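Local coordinates for putative aldo/keto reductase (Salmonella enterica subsp. enterica serovar Typhimurium, PDB 4R9O), which probably reduces aldehydes or ketones with NADPH, as a TIM-barrel member of the aldo/keto reductase family, at the interface of chains A and B. Numbering follows the deposited sequence. Chains: chain A/B, Putative aldo/keto reductase.

The interface of chains A and B. Residues chain A 25, 58, 131-132, 212-213; chain B 223-225.
The active-site mouth of chain A's aldo/keto reductase barrel, where a carbonyl substrate would be expected to bind, receives a short 3-10 turn of chain B, residues 224-226, though whether this two-fold pairing exists in solution the structure alone does not show. B:Glu224 reaches toward A:Tyr58, the probable proton donor, and A:His131, the probable catalytic histidine that partners it, with OE2 near both. A:His131 NE2 donates to the carboxylate oxygen B:Glu224 OE2 at 3.2 Å; the oxygen lies in the imidazole plane and is met nearly along its C-O axis. The phenol A:Tyr58 OH stands over the face of the carboxylate, 3.1 Å from B:Glu224 OE2, at most a hydrogen bond of poor geometry, while OE2 itself lies in plane at the phenol ring's edge. CG anti to the backbone N (chi1 -171°) and then a bend at chi2 (-122°) carry the carboxylate toward this pair. B:Glu224 CB lies over the pyrrole face of A:Trp25, 3.9 Å from the ring centre. A:Trp25 in turn sets its own CB over the centre of the A:Tyr58 ring, backing the phenol. The other carboxylate oxygen, B:Glu224 OE1, sits above the indole face of A:Trp212, toward the rim, 3.7 Å from A:Trp212 CE3. The far edge of that indole meets chain B too: A:Trp212 CH2 packs on B:Ala225 CB at 3.7 Å, and B:Asp223 OD2 lies in plane by A:Trp212 CZ3. B:Asp223 caps the turn, its OD2 accepting from B:Ala225 N at 3.2 Å from above the carboxylate plane.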
# COMPACT_ATOMS: atom_id res chain seq x y z
N TRP A 25 2.85 -32.94 -4.19
CA TRP A 25 4.03 -32.09 -4.02
C TRP A 25 4.82 -32.41 -2.74
O TRP A 25 6.03 -32.15 -2.66
CB TRP A 25 3.63 -30.59 -4.07
CG TRP A 25 3.19 -29.96 -2.78
CD1 TRP A 25 3.97 -29.26 -1.91
CD2 TRP A 25 1.87 -29.93 -2.24
NE1 TRP A 25 3.22 -28.81 -0.85
CE2 TRP A 25 1.92 -29.21 -1.03
CE3 TRP A 25 0.64 -30.46 -2.66
CZ2 TRP A 25 0.79 -29.00 -0.23
CZ3 TRP A 25 -0.48 -30.24 -1.87
CH2 TRP A 25 -0.40 -29.52 -0.67
N TYR A 58 8.85 -30.57 -8.03
CA TYR A 58 8.47 -31.00 -6.68
C TYR A 58 9.45 -32.00 -6.07
O TYR A 58 9.92 -32.93 -6.74
CB TYR A 58 7.06 -31.61 -6.67
CG TYR A 58 5.92 -30.63 -6.89
CD1 TYR A 58 6.07 -29.26 -6.70
CD2 TYR A 58 4.70 -31.10 -7.34
CE1 TYR A 58 5.01 -28.39 -6.93
CE2 TYR A 58 3.65 -30.25 -7.56
CZ TYR A 58 3.80 -28.90 -7.36
OH TYR A 58 2.71 -28.10 -7.61
N HIS A 131 3.74 -23.44 -14.96
CA HIS A 131 3.69 -23.39 -13.50
C HIS A 131 3.52 -21.97 -12.91
O HIS A 131 2.79 -21.78 -11.94
CB HIS A 131 4.97 -24.03 -12.95
CG HIS A 131 4.85 -24.56 -11.55
ND1 HIS A 131 5.68 -25.55 -11.06
CD2 HIS A 131 3.99 -24.26 -10.55
CE1 HIS A 131 5.34 -25.83 -9.81
NE2 HIS A 131 4.32 -25.05 -9.48
N ARG A 132 4.19 -20.99 -13.51
CA ARG A 132 4.15 -19.60 -13.06
C ARG A 132 4.20 -18.65 -14.25
O ARG A 132 4.84 -18.96 -15.24
CB ARG A 132 5.35 -19.27 -12.16
CG ARG A 132 5.25 -19.80 -10.75
CD ARG A 132 4.40 -18.89 -9.91
NE ARG A 132 4.26 -19.41 -8.55
CZ ARG A 132 3.57 -18.79 -7.60
NH1 ARG A 132 2.99 -17.63 -7.85
NH2 ARG A 132 3.47 -19.33 -6.39
N TRP A 212 -5.21 -24.58 -5.06
CA TRP A 212 -4.16 -25.08 -4.18
C TRP A 212 -4.02 -24.21 -2.92
O TRP A 212 -4.63 -23.14 -2.84
CB TRP A 212 -2.82 -25.20 -4.94
CG TRP A 212 -2.24 -23.94 -5.48
CD1 TRP A 212 -2.52 -23.36 -6.69
CD2 TRP A 212 -1.23 -23.13 -4.87
NE1 TRP A 212 -1.76 -22.23 -6.85
CE2 TRP A 212 -0.96 -22.06 -5.75
CE3 TRP A 212 -0.53 -23.20 -3.66
CZ2 TRP A 212 -0.03 -21.07 -5.46
CZ3 TRP A 212 0.39 -22.21 -3.37
CH2 TRP A 212 0.63 -21.16 -4.26
N SER A 213 -3.26 -24.70 -1.95
CA SER A 213 -3.23 -24.14 -0.58
C SER A 213 -4.63 -23.94 0.03
O SER A 213 -4.89 -22.95 0.71
CB SER A 213 -2.47 -22.82 -0.56
OG SER A 213 -1.11 -23.05 -0.29
N ASP B 223 3.36 -24.78 2.42
CA ASP B 223 2.94 -23.86 1.38
C ASP B 223 3.75 -24.14 0.13
O ASP B 223 4.93 -23.77 0.04
CB ASP B 223 3.10 -22.41 1.83
CG ASP B 223 2.32 -21.43 0.96
OD1 ASP B 223 1.97 -20.34 1.48
OD2 ASP B 223 2.06 -21.74 -0.22
N GLU B 224 3.11 -24.80 -0.83
CA GLU B 224 3.73 -25.19 -2.10
C GLU B 224 4.49 -24.05 -2.79
O GLU B 224 5.35 -24.29 -3.62
CB GLU B 224 2.65 -25.75 -3.05
CG GLU B 224 3.19 -26.39 -4.32
CD GLU B 224 2.64 -25.74 -5.56
OE1 GLU B 224 1.40 -25.61 -5.64
OE2 GLU B 224 3.42 -25.35 -6.45
N ALA B 225 4.17 -22.82 -2.42
CA ALA B 225 4.81 -21.65 -3.02
C ALA B 225 6.20 -21.37 -2.45
O ALA B 225 6.99 -20.64 -3.07
CB ALA B 225 3.94 -20.42 -2.85